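Long-range contacts in Lin0012 protein (Listeria innocua, PDB 3K17), which probably phosphorylates phosphomevalonate at the expense of ATP, a step of the mevalonate route to isopentenyl diphosphate, as a member of the GHMP kinase family: residues Ala18-Val23 with Ala310-Gly315; Ile31-Asn36 with Gly170-Tyr175; Glu181-Arg186 with Glu198-Leu203; Met255-Gln260 with Tyr271-Glu276. One frame throughout, in Å; residues are numbered along the deposited sequence.

Interaction 1: Ala18-Val23 with Ala310-Gly315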
loop_
_atom_site.group_PDB
_atom_site.type_symbol
_atom_site.label_atom_id
_atom_site.label_comp_id
_atom_site.label_asym_id
_atom_site.label_seq_id
_atom_site.Cartn_x
_atom_site.Cartn_y
_atom_site.Cartn_z
ATOM N N ALA A 18 25.990 15.646 34.470
ATOM C CA ALA A 18 25.339 16.938 34.643
ATOM C C ALA A 18 25.076 17.596 33.289
ATOM O O ALA A 18 25.770 17.323 32.318
ATOM C CB ALA A 18 26.225 17.853 35.494
ATOM N N GLY A 19 24.069 18.457 33.232
ATOM C CA GLY A 19 23.764 19.161 31.998
ATOM C C GLY A 19 22.775 18.498 31.057
ATOM O O GLY A 19 22.563 18.992 29.946
ATOM N N GLU A 20 22.164 17.396 31.487
ATOM C CA GLU A 20 21.200 16.691 30.643
ATOM C C GLU A 20 20.013 17.569 30.257
ATOM O O GLU A 20 19.589 18.437 31.025
ATOM C CB GLU A 20 20.671 15.435 31.341
ATOM C CG GLU A 20 21.737 14.449 31.759
ATOM C CD GLU A 20 21.975 14.466 33.260
ATOM O OE1 GLU A 20 22.221 15.560 33.807
ATOM O OE2 GLU A 20 21.920 13.387 33.885
ATOM N N TYR A 21 19.479 17.298 29.067
ATOM C CA TYR A 21 18.347 18.011 28.485
ATOM C C TYR A 21 18.790 19.323 27.868
ATOM O O TYR A 21 18.556 19.561 26.687
ATOM C CB TYR A 21 17.243 18.229 29.526
ATOM C CG TYR A 21 16.400 16.987 29.739
ATOM C CD1 TYR A 21 15.439 16.604 28.798
ATOM C CD2 TYR A 21 16.596 16.164 30.850
ATOM C CE1 TYR A 21 14.698 15.436 28.955
ATOM C CE2 TYR A 21 15.859 14.990 31.018
ATOM C CZ TYR A 21 14.913 14.632 30.066
ATOM O OH TYR A 21 14.187 13.467 30.215
ATOM N N ALA A 22 19.456 20.161 28.656
ATOM C CA ALA A 22 19.934 21.439 28.146
ATOM C C ALA A 22 20.985 21.182 27.071
ATOM O O ALA A 22 21.100 21.926 26.092
ATOM C CB ALA A 22 20.538 22.261 29.283
ATOM N N VAL A 23 21.742 20.107 27.254
ATOM C CA VAL A 23 22.803 19.758 26.330
ATOM C C VAL A 23 22.337 19.565 24.884
ATOM O O VAL A 23 23.145 19.652 23.964
ATOM C CB VAL A 23 23.569 18.496 26.819
ATOM C CG1 VAL A 23 22.703 17.248 26.671
ATOM C CG2 VAL A 23 24.870 18.358 26.060
ATOM N N ALA A 310 26.204 13.949 47.188
ATOM C CA ALA A 310 25.167 14.447 46.292
ATOM C C ALA A 310 24.845 13.366 45.259
ATOM O O ALA A 310 25.673 12.500 44.975
ATOM C CB ALA A 310 25.632 15.722 45.601
ATOM N N GLY A 311 23.640 13.416 44.707
ATOM C CA GLY A 311 23.241 12.420 43.733
ATOM C C GLY A 311 22.148 12.926 42.823
ATOM O O GLY A 311 21.558 13.976 43.082
ATOM N N LYS A 312 21.864 12.180 41.757
ATOM C CA LYS A 312 20.837 12.593 40.807
ATOM C C LYS A 312 20.632 11.540 39.733
ATOM O O LYS A 312 21.382 10.572 39.642
ATOM C CB LYS A 312 21.244 13.913 40.132
ATOM C CG LYS A 312 22.604 13.859 39.435
ATOM C CD LYS A 312 22.950 15.165 38.704
ATOM C CE LYS A 312 22.133 15.370 37.426
ATOM N NZ LYS A 312 22.622 14.553 36.268
ATOM N N SER A 313 19.607 11.736 38.916
ATOM C CA SER A 313 19.347 10.812 37.831
ATOM C C SER A 313 20.427 11.085 36.792
ATOM O O SER A 313 21.001 12.180 36.750
ATOM C CB SER A 313 17.961 11.062 37.234
ATOM O OG SER A 313 17.794 12.431 36.897
ATOM N N SER A 314 20.718 10.084 35.971
ATOM C CA SER A 314 21.719 10.228 34.928
ATOM C C SER A 314 21.052 10.032 33.573
ATOM O O SER A 314 20.547 8.952 33.260
ATOM C CB SER A 314 22.846 9.203 35.105
ATOM O OG SER A 314 23.716 9.232 33.983
ATOM N N GLY A 315 21.056 11.086 32.771
ATOM C CA GLY A 315 20.440 11.009 31.463
ATOM C C GLY A 315 19.030 11.567 31.446
ATOM O O GLY A 315 18.747 12.629 32.009
HETATM O O HOH W 1 19.208 13.192 34.668
#

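Interaction 2: Ile31-Asn36 with Gly170-Tyr175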
loop_
_atom_site.group_PDB
_atom_site.type_symbol
_atom_site.label_atom_id
_atom_site.label_comp_id
_atom_site.label_asym_id
_atom_site.label_seq_id
_atom_site.Cartn_x
_atom_site.Cartn_y
_atom_site.Cartn_z
ATOM N N ILE A 31 28.610 17.182 31.300
ATOM C CA ILE A 31 29.730 16.415 31.812
ATOM C C ILE A 31 29.320 14.943 31.682
ATOM O O ILE A 31 28.179 14.599 31.966
ATOM C CB ILE A 31 29.979 16.699 33.305
ATOM C CG1 ILE A 31 30.290 18.187 33.520
ATOM C CG2 ILE A 31 31.120 15.808 33.817
ATOM C CD1 ILE A 31 31.539 18.662 32.802
ATOM N N LEU A 32 30.235 14.088 31.238
ATOM C CA LEU A 32 29.926 12.665 31.123
ATOM C C LEU A 32 31.133 11.833 31.472
ATOM O O LEU A 32 32.271 12.292 31.367
ATOM C CB LEU A 32 29.511 12.274 29.698
ATOM C CG LEU A 32 28.283 12.874 29.013
ATOM C CD1 LEU A 32 28.736 13.905 27.987
ATOM C CD2 LEU A 32 27.497 11.743 28.317
ATOM N N THR A 33 30.878 10.607 31.902
ATOM C CA THR A 33 31.956 9.689 32.183
ATOM C C THR A 33 31.626 8.383 31.479
ATOM O O THR A 33 30.458 7.991 31.389
ATOM C CB THR A 33 32.138 9.402 33.693
ATOM O OG1 THR A 33 33.208 8.460 33.856
ATOM C CG2 THR A 33 30.876 8.794 34.296
ATOM N N ALA A 34 32.652 7.728 30.952
ATOM C CA ALA A 34 32.465 6.438 30.310
ATOM C C ALA A 34 32.494 5.449 31.476
ATOM O O ALA A 34 33.043 5.763 32.540
ATOM C CB ALA A 34 33.600 6.166 29.333
ATOM N N VAL A 35 31.906 4.269 31.300
ATOM C CA VAL A 35 31.883 3.286 32.380
ATOM C C VAL A 35 32.607 1.998 32.004
ATOM O O VAL A 35 32.818 1.704 30.826
ATOM C CB VAL A 35 30.424 2.942 32.811
ATOM C CG1 VAL A 35 29.644 4.221 33.098
ATOM C CG2 VAL A 35 29.732 2.152 31.722
ATOM N N ASN A 36 32.972 1.234 33.027
ATOM C CA ASN A 36 33.679 -0.025 32.864
ATOM C C ASN A 36 32.793 -1.196 32.398
ATOM O O ASN A 36 32.930 -2.321 32.882
ATOM C CB ASN A 36 34.369 -0.377 34.186
ATOM C CG ASN A 36 33.399 -0.436 35.352
ATOM O OD1 ASN A 36 32.577 0.463 35.542
ATOM N ND2 ASN A 36 33.491 -1.495 36.142
ATOM N N GLY A 170 36.180 8.054 25.991
ATOM C CA GLY A 170 36.459 7.374 27.245
ATOM C C GLY A 170 36.690 8.399 28.350
ATOM O O GLY A 170 36.514 9.601 28.142
ATOM N N GLY A 171 37.071 7.923 29.530
ATOM C CA GLY A 171 37.316 8.815 30.650
ATOM C C GLY A 171 36.178 9.763 30.974
ATOM O O GLY A 171 35.004 9.455 30.744
ATOM N N TRP A 172 36.539 10.922 31.523
ATOM C CA TRP A 172 35.590 11.958 31.893
ATOM C C TRP A 172 35.732 13.119 30.919
ATOM O O TRP A 172 36.854 13.526 30.598
ATOM C CB TRP A 172 35.877 12.469 33.315
ATOM C CG TRP A 172 35.617 11.470 34.409
ATOM C CD1 TRP A 172 36.326 10.331 34.673
ATOM C CD2 TRP A 172 34.536 11.495 35.349
ATOM N NE1 TRP A 172 35.749 9.644 35.714
ATOM C CE2 TRP A 172 34.647 10.336 36.146
ATOM C CE3 TRP A 172 33.478 12.385 35.590
ATOM C CZ2 TRP A 172 33.738 10.039 37.169
ATOM C CZ3 TRP A 172 32.572 12.091 36.608
ATOM C CH2 TRP A 172 32.710 10.925 37.384
ATOM N N ILE A 173 34.608 13.663 30.459
ATOM C CA ILE A 173 34.661 14.780 29.522
ATOM C C ILE A 173 33.616 15.861 29.750
ATOM O O ILE A 173 32.567 15.638 30.366
ATOM C CB ILE A 173 34.468 14.324 28.051
ATOM C CG1 ILE A 173 33.076 13.703 27.883
ATOM C CG2 ILE A 173 35.554 13.336 27.652
ATOM C CD1 ILE A 173 32.640 13.504 26.428
ATOM N N ALA A 174 33.932 17.040 29.229
ATOM C CA ALA A 174 33.031 18.168 29.242
ATOM C C ALA A 174 32.692 18.215 27.753
ATOM O O ALA A 174 33.568 18.452 26.915
ATOM C CB ALA A 174 33.750 19.433 29.664
ATOM N N TYR A 175 31.434 17.953 27.419
ATOM C CA TYR A 175 31.011 17.952 26.021
ATOM C C TYR A 175 30.172 19.172 25.682
ATOM O O TYR A 175 29.178 19.456 26.354
ATOM C CB TYR A 175 30.186 16.697 25.723
ATOM C CG TYR A 175 29.604 16.692 24.328
ATOM C CD1 TYR A 175 30.412 16.459 23.221
ATOM C CD2 TYR A 175 28.248 16.959 24.112
ATOM C CE1 TYR A 175 29.892 16.492 21.925
ATOM C CE2 TYR A 175 27.720 16.996 22.818
ATOM C CZ TYR A 175 28.547 16.761 21.729
ATOM O OH TYR A 175 28.037 16.792 20.448
#

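Interaction 3: Glu181-Arg186 with Glu198-Leu203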
loop_
_atom_site.group_PDB
_atom_site.type_symbol
_atom_site.label_atom_id
_atom_site.label_comp_id
_atom_site.label_asym_id
_atom_site.label_seq_id
_atom_site.Cartn_x
_atom_site.Cartn_y
_atom_site.Cartn_z
ATOM N N GLU A 181 21.615 22.969 13.995
ATOM C CA GLU A 181 20.964 23.506 12.810
ATOM C C GLU A 181 21.972 23.646 11.668
ATOM O O GLU A 181 21.654 23.395 10.502
ATOM C CB GLU A 181 20.348 24.863 13.142
ATOM C CG GLU A 181 19.107 25.189 12.348
ATOM C CD GLU A 181 18.558 26.565 12.672
ATOM O OE1 GLU A 181 19.291 27.561 12.477
ATOM O OE2 GLU A 181 17.394 26.649 13.123
ATOM N N TRP A 182 23.190 24.044 12.018
ATOM C CA TRP A 182 24.257 24.213 11.041
ATOM C C TRP A 182 24.506 22.883 10.328
ATOM O O TRP A 182 24.654 22.836 9.113
ATOM C CB TRP A 182 25.530 24.668 11.755
ATOM C CG TRP A 182 26.690 24.954 10.860
ATOM C CD1 TRP A 182 26.995 26.148 10.262
ATOM C CD2 TRP A 182 27.728 24.043 10.487
ATOM N NE1 TRP A 182 28.165 26.033 9.545
ATOM C CE2 TRP A 182 28.635 24.753 9.667
ATOM C CE3 TRP A 182 27.984 22.693 10.769
ATOM C CZ2 TRP A 182 29.779 24.157 9.130
ATOM C CZ3 TRP A 182 29.118 22.104 10.235
ATOM C CH2 TRP A 182 30.004 22.836 9.424
ATOM N N VAL A 183 24.536 21.798 11.099
ATOM C CA VAL A 183 24.771 20.469 10.547
ATOM C C VAL A 183 23.615 19.950 9.702
ATOM O O VAL A 183 23.805 19.550 8.550
ATOM C CB VAL A 183 25.041 19.438 11.667
ATOM C CG1 VAL A 183 25.036 18.024 11.088
ATOM C CG2 VAL A 183 26.390 19.724 12.327
ATOM N N LYS A 184 22.420 19.956 10.278
ATOM C CA LYS A 184 21.241 19.455 9.588
ATOM C C LYS A 184 20.976 20.129 8.250
ATOM O O LYS A 184 20.654 19.455 7.276
ATOM C CB LYS A 184 20.015 19.578 10.495
ATOM C CG LYS A 184 20.095 18.688 11.735
ATOM C CD LYS A 184 18.979 18.993 12.724
ATOM C CE LYS A 184 19.221 18.304 14.057
ATOM N NZ LYS A 184 18.096 18.523 15.012
ATOM N N HIS A 185 21.110 21.452 8.195
ATOM C CA HIS A 185 20.871 22.181 6.952
ATOM C C HIS A 185 21.836 21.740 5.868
ATOM O O HIS A 185 21.440 21.518 4.727
ATOM C CB HIS A 185 21.025 23.687 7.170
ATOM C CG HIS A 185 19.969 24.285 8.045
ATOM N ND1 HIS A 185 20.001 25.603 8.452
ATOM C CD2 HIS A 185 18.850 23.752 8.587
ATOM C CE1 HIS A 185 18.946 25.854 9.207
ATOM N NE2 HIS A 185 18.232 24.748 9.306
ATOM N N ARG A 186 23.104 21.607 6.239
ATOM C CA ARG A 186 24.144 21.214 5.300
ATOM C C ARG A 186 24.094 19.754 4.856
ATOM O O ARG A 186 24.709 19.382 3.857
ATOM C CB ARG A 186 25.509 21.570 5.893
ATOM C CG ARG A 186 25.734 23.081 5.888
ATOM C CD ARG A 186 26.756 23.552 6.909
ATOM N NE ARG A 186 26.472 24.933 7.291
ATOM C CZ ARG A 186 26.532 25.958 6.454
ATOM N NH1 ARG A 186 26.875 25.756 5.191
ATOM N NH2 ARG A 186 26.224 27.179 6.866
ATOM N N GLU A 198 35.690 20.300 7.517
ATOM C CA GLU A 198 35.209 21.561 8.056
ATOM C C GLU A 198 35.052 21.539 9.578
ATOM O O GLU A 198 34.444 20.625 10.144
ATOM C CB GLU A 198 33.866 21.916 7.413
ATOM C CG GLU A 198 33.398 23.345 7.653
ATOM C CD GLU A 198 34.176 24.362 6.831
ATOM O OE1 GLU A 198 35.041 23.946 6.030
ATOM O OE2 GLU A 198 33.912 25.576 6.982
ATOM N N PRO A 199 35.626 22.534 10.268
ATOM C CA PRO A 199 35.464 22.528 11.725
ATOM C C PRO A 199 33.990 22.809 12.043
ATOM O O PRO A 199 33.374 23.690 11.442
ATOM C CB PRO A 199 36.401 23.650 12.187
ATOM C CG PRO A 199 36.464 24.572 10.994
ATOM C CD PRO A 199 36.543 23.606 9.836
ATOM N N TRP A 200 33.420 22.047 12.966
ATOM C CA TRP A 200 32.018 22.236 13.324
ATOM C C TRP A 200 31.856 23.321 14.379
ATOM O O TRP A 200 32.406 23.216 15.470
ATOM C CB TRP A 200 31.435 20.924 13.854
ATOM C CG TRP A 200 31.271 19.860 12.810
ATOM C CD1 TRP A 200 31.770 19.866 11.534
ATOM C CD2 TRP A 200 30.574 18.622 12.963
ATOM N NE1 TRP A 200 31.424 18.703 10.885
ATOM C CE2 TRP A 200 30.689 17.922 11.739
ATOM C CE3 TRP A 200 29.860 18.032 14.018
ATOM C CZ2 TRP A 200 30.119 16.659 11.540
ATOM C CZ3 TRP A 200 29.292 16.772 13.821
ATOM C CH2 TRP A 200 29.426 16.103 12.591
ATOM N N PRO A 201 31.082 24.371 14.077
ATOM C CA PRO A 201 30.920 25.418 15.087
ATOM C C PRO A 201 30.380 24.949 16.433
ATOM O O PRO A 201 29.516 24.066 16.504
ATOM C CB PRO A 201 29.997 26.436 14.402
ATOM C CG PRO A 201 29.382 25.677 13.253
ATOM C CD PRO A 201 30.467 24.768 12.799
HETATM N N MSE A 202 30.927 25.548 17.491
HETATM C CA MSE A 202 30.549 25.285 18.878
HETATM C C MSE A 202 30.994 23.967 19.485
HETATM O O MSE A 202 31.003 23.817 20.707
HETATM C CB MSE A 202 29.043 25.412 19.028
HETATM C CG MSE A 202 28.547 26.812 18.806
HETATM SE SE MSE A 202 26.642 26.880 18.798
HETATM C CE MSE A 202 26.408 28.134 17.344
ATOM N N LEU A 203 31.369 23.017 18.641
ATOM C CA LEU A 203 31.788 21.716 19.130
ATOM C C LEU A 203 33.066 21.755 19.958
ATOM O O LEU A 203 34.062 22.344 19.556
ATOM C CB LEU A 203 31.999 20.756 17.959
ATOM C CG LEU A 203 32.504 19.368 18.352
ATOM C CD1 LEU A 203 31.413 18.637 19.125
ATOM C CD2 LEU A 203 32.902 18.583 17.098
#

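Interaction 4: Met255-Gln260 with Tyr271-Glu276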
loop_
_atom_site.group_PDB
_atom_site.type_symbol
_atom_site.label_atom_id
_atom_site.label_comp_id
_atom_site.label_asym_id
_atom_site.label_seq_id
_atom_site.Cartn_x
_atom_site.Cartn_y
_atom_site.Cartn_z
HETATM N N MSE A 255 26.737 24.515 35.092
HETATM C CA MSE A 255 27.779 23.844 34.312
HETATM C C MSE A 255 29.117 24.551 34.477
HETATM O O MSE A 255 30.160 23.912 34.626
HETATM C CB MSE A 255 27.403 23.807 32.829
HETATM C CG MSE A 255 26.280 22.845 32.501
HETATM SE SE MSE A 255 26.631 21.064 33.185
HETATM C CE MSE A 255 25.322 21.072 34.600
ATOM N N LYS A 256 29.079 25.877 34.440
ATOM C CA LYS A 256 30.285 26.676 34.604
ATOM C C LYS A 256 30.923 26.326 35.947
ATOM O O LYS A 256 32.134 26.112 36.032
ATOM C CB LYS A 256 29.929 28.165 34.552
ATOM C CG LYS A 256 31.126 29.103 34.520
ATOM C CD LYS A 256 30.691 30.536 34.228
ATOM C CE LYS A 256 30.024 30.647 32.853
ATOM N NZ LYS A 256 30.928 30.222 31.741
ATOM N N GLN A 257 30.094 26.250 36.986
ATOM C CA GLN A 257 30.550 25.913 38.333
ATOM C C GLN A 257 31.165 24.521 38.414
ATOM O O GLN A 257 32.286 24.341 38.902
ATOM C CB GLN A 257 29.381 25.981 39.315
ATOM C CG GLN A 257 28.934 27.383 39.692
ATOM C CD GLN A 257 27.614 27.376 40.447
ATOM O OE1 GLN A 257 27.407 26.564 41.353
ATOM N NE2 GLN A 257 26.717 28.283 40.081
ATOM N N ILE A 258 30.426 23.530 37.930
ATOM C CA ILE A 258 30.907 22.162 37.983
ATOM C C ILE A 258 32.208 21.999 37.195
ATOM O O ILE A 258 33.095 21.253 37.605
ATOM C CB ILE A 258 29.806 21.172 37.486
ATOM C CG1 ILE A 258 30.162 19.746 37.907
ATOM C CG2 ILE A 258 29.655 21.259 35.971
ATOM C CD1 ILE A 258 28.999 18.769 37.803
ATOM N N ILE A 259 32.338 22.701 36.071
ATOM C CA ILE A 259 33.575 22.609 35.296
ATOM C C ILE A 259 34.717 23.183 36.146
ATOM O O ILE A 259 35.832 22.661 36.147
ATOM C CB ILE A 259 33.473 23.380 33.952
ATOM C CG1 ILE A 259 32.585 22.594 32.977
ATOM C CG2 ILE A 259 34.865 23.568 33.340
ATOM C CD1 ILE A 259 32.412 23.251 31.633
ATOM N N GLN A 260 34.423 24.257 36.871
ATOM C CA GLN A 260 35.407 24.879 37.754
ATOM C C GLN A 260 35.792 23.838 38.805
ATOM O O GLN A 260 36.972 23.609 39.071
ATOM C CB GLN A 260 34.789 26.096 38.440
ATOM C CG GLN A 260 35.715 26.830 39.411
ATOM C CD GLN A 260 34.991 27.943 40.139
ATOM O OE1 GLN A 260 34.286 28.742 39.524
ATOM N NE2 GLN A 260 35.165 28.006 41.455
ATOM N N TYR A 271 29.679 18.838 44.979
ATOM C CA TYR A 271 28.461 18.421 45.677
ATOM C C TYR A 271 27.313 19.409 45.511
ATOM O O TYR A 271 26.199 19.029 45.150
ATOM C CB TYR A 271 28.724 18.223 47.177
ATOM C CG TYR A 271 29.792 17.201 47.499
ATOM C CD1 TYR A 271 29.778 15.934 46.912
ATOM C CD2 TYR A 271 30.818 17.502 48.393
ATOM C CE1 TYR A 271 30.768 14.988 47.209
ATOM C CE2 TYR A 271 31.811 16.570 48.698
ATOM C CZ TYR A 271 31.782 15.318 48.102
ATOM O OH TYR A 271 32.771 14.407 48.392
ATOM N N SER A 272 27.579 20.681 45.784
ATOM C CA SER A 272 26.545 21.696 45.663
ATOM C C SER A 272 26.049 21.842 44.227
ATOM O O SER A 272 24.871 22.084 44.006
ATOM C CB SER A 272 27.056 23.042 46.194
ATOM O OG SER A 272 28.303 23.380 45.618
ATOM N N SER A 273 26.941 21.687 43.253
ATOM C CA SER A 273 26.549 21.802 41.849
ATOM C C SER A 273 25.602 20.671 41.460
ATOM O O SER A 273 24.617 20.881 40.748
ATOM C CB SER A 273 27.779 21.763 40.940
ATOM O OG SER A 273 28.650 22.841 41.212
ATOM N N ILE A 274 25.906 19.466 41.922
ATOM C CA ILE A 274 25.064 18.314 41.626
ATOM C C ILE A 274 23.678 18.513 42.252
ATOM O O ILE A 274 22.652 18.258 41.612
ATOM C CB ILE A 274 25.709 17.017 42.157
ATOM C CG1 ILE A 274 26.992 16.718 41.373
ATOM C CG2 ILE A 274 24.737 15.857 42.042
ATOM C CD1 ILE A 274 26.776 16.493 39.880
ATOM N N LYS A 275 23.648 18.989 43.496
ATOM C CA LYS A 275 22.379 19.218 44.177
ATOM C C LYS A 275 21.548 20.215 43.387
ATOM O O LYS A 275 20.345 20.024 43.198
ATOM C CB LYS A 275 22.603 19.763 45.591
ATOM C CG LYS A 275 23.414 18.872 46.511
ATOM C CD LYS A 275 23.396 19.444 47.931
ATOM C CE LYS A 275 24.560 18.939 48.761
ATOM N NZ LYS A 275 24.572 17.462 48.842
ATOM N N GLU A 276 22.194 21.280 42.920
ATOM C CA GLU A 276 21.496 22.298 42.144
ATOM C C GLU A 276 21.016 21.741 40.807
ATOM O O GLU A 276 19.889 22.015 40.384
ATOM C CB GLU A 276 22.403 23.507 41.895
ATOM C CG GLU A 276 22.857 24.227 43.157
ATOM C CD GLU A 276 23.561 25.532 42.843
ATOM O OE1 GLU A 276 22.908 26.423 42.266
ATOM O OE2 GLU A 276 24.760 25.669 43.163
#

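Interaction 1: Ala18-Val23 with Ala310-Gly315
Ala18, at the end of strand 7-18, turns its methyl away from Lys312 and presents its backbone instead, with CA 4.0 Å from Lys312 NZ. Two residues on, Glu20 is the principal residue of the first segment. Its CG is anti to the carbonyl carbon (chi1 -57°) and the chain bends at the next bond, so that the carboxylate meets the lysine tip to tip. The salt bridge is two-pronged: Lys312 NZ stands 2.7 Å from Glu20 OE1 and 2.7 Å from Glu20 OE2, each oxygen accepting through its syn lone pair. The anti lone pair of OE2 takes the amide of Gly315, with Gly315 N 2.7 Å from Glu20 OE2 and the N-H pointing almost straight at it (166°). A water bonds Ser313 OG and, weakly, OE2. Tyr21 follows with a lighter touch: its CE2 comes obliquely to 3.9 Å from Gly315 O, while its hydroxyl bonds Ser316 O. The pair ties an N-terminal PGK...GE signature to the glycine-rich turn after strand 310-313, probably the first and third GHMP kinase motifs, which in relatives line the active site. The ammonium has further acceptors: Lys312 NZ donates to Ser313 O at 2.9 Å and to Val17 O. Lysine on one side and amide on the other thus fix the rotation of the buried carboxylate.

Interaction 2: Ile31-Asn36 with Gly170-Tyr175
Thr33 and Trp172 form a non-hydrogen-bonded pair where strands 29-35 and 172-176 run antiparallel, neighbours in the large mixed sheet of the GHMP kinase fold. The two side chains lie side by side and point the same way, the threonine resting on the indole. Thr33 CB sits 3.6 Å from the centroid of the six-membered ring, almost on its normal (11° off), a CH-pi contact over the face. Thr33 OG1, anti to the backbone N (chi1 179°), lies over the same face but is displaced toward the rim, 3.3 Å from Trp172 CE2. This hydroxyl donates to Ala34 O, while the indole NE1 turns to Thr351 OG1. On the same side of the sheet, Ile31 CD1 touches Ala174 CB at 3.9 Å, and Leu208 of strand 204-208 packs beside both the alanine and the tryptophan.

Leu32 and Ile173 project to the other side, under helix 162-169. Leu32 lies alongside Tyr175, pointing the same way, with its CD1 3.9 Å from Tyr175 CB; the tyrosine hydroxyl reaches Ser160 O. The backbones of Leu32 and Ile173 bond reciprocally, each N 2.9 Å from the other residue's O. Gly170 and Gly171, both with positive phi, bring the chain out of helix 162-169 into the strand. Ala34 CB packs on Gly170 CA at 3.7 Å, and the ladder ends where Ala34 N donates to Gly171 O at 2.9 Å, the donor tilted 21° from the carbonyl plane.

Interaction 3: Glu181-Arg186 with Glu198-Leu203
Trp182 and Val183, consecutive on helix 180-187, face an irregular segment that leaves helix 192-197 at Glu198 and folds into a type II beta turn from Trp200 to Leu203. The backbones stay well apart: the CA atoms of Trp182 and Pro201 are 7.9 Å from each other, and side chains fill the interval.

Trp182 is the centre of the contact. CG is anti to the backbone N (chi1 -177°), which carries the start of the indole off the helix, and the proline ring crosses the indole at about a right angle. Pro201 CD stands 3.5 Å from the centroid of the six-membered ring, 7° off the normal, a CH-pi contact over the middle of the face; Pro201 CG lies farther along the same face, 3.6 Å from Trp182 CD2. Glu198 comes to the edge instead, its CG in the ring plane and 3.9 Å from Trp182 CH2. The second tryptophan meets the first obliquely, planes 54° apart, with Trp200 CD1 3.7 Å from Trp182 CZ3. Val183 CG2 approaches a face of Trp200 near the rim, 4.2 Å from Trp200 CE3.

Other parts of the chain close the cluster: Trp194 meets the Trp182 ring, Lys146 makes a cation-pi contact with Trp200, and the Trp200 NE1 bonds Phe195 O. One turn along the helix, Arg186 forms a salt bridge to Glu67 of the second subunit. The joint is thus a CH-pi contact of proline on tryptophan, which packs helix 180-187 on the type II turn leading into strand 204-208.

Interaction 4: Met255-Gln260 with Tyr271-Glu276
A helical hairpin brings Ile258 of helix 241-264 against Ser273 and Ile274 of helix 267-288. The two helices are consecutive and run nearly antiparallel, their local axes 9.2 Å apart at closest and 153° between directions. The tightest approach is at Ser273, where the small side chain lets the backbones come close: Ile258 CA and Ser273 CA are 5.8 Å apart, and Ile258 CB lies 4.0 Å from Ser273 CB. Ser273 OG, beside its own backbone N (chi1 -61°), is turned so that it touches Gln257 CB at 3.7 Å; it bonds the carbonyl of Leu269 one turn earlier in its own helix.

Deeper in, the isoleucines meet through their ends, crossing at a slant, with Ile258 CD1 3.8 Å from Ile274 CD1. Ile258 has CG1 anti to the backbone N, and that branch carries CD1 across to its partner. Beyond them lie Ala18 of strand 7-18, against Ile258, and Ala310 and Lys312 of strand 310-313, against Ile274. Toward the outer side, the side chains of Gln257 and Glu276 cross at about a right angle, and Glu276 OE1 forms a salt bridge with Arg250.

The interface is therefore graded: isoleucine methyls toward the sheets, then a buried serine hydroxyl satisfied within its own helix, and a polar margin in which the arginine would be expected to stabilise the glutamate's charge.

In the fold
Interactions 2, 3 and 4 are all nested along the chain inside the long loop closed by interaction 1. Interaction 1 abuts interaction 2 through the probable hydrogen bond from Ile31 N to Ala18 O, 3.0 Å long, and interaction 4 through Met255 CE, 3.5 Å from Ala18 CB. Interactions 2 and 4 also touch, Ile31 CG1 lying 4.0 Å from Ile258 CG2, so these three contacts form a continuous body. Interaction 3 stands apart, its centre about 25 Å from that of interaction 1, but reaches interaction 2 where Leu203 CD1 packs on Tyr175 CE1 at 3.8 Å. If its signature and glycine-rich turn act as in relatives, interaction 1 probably lies at or near the active site.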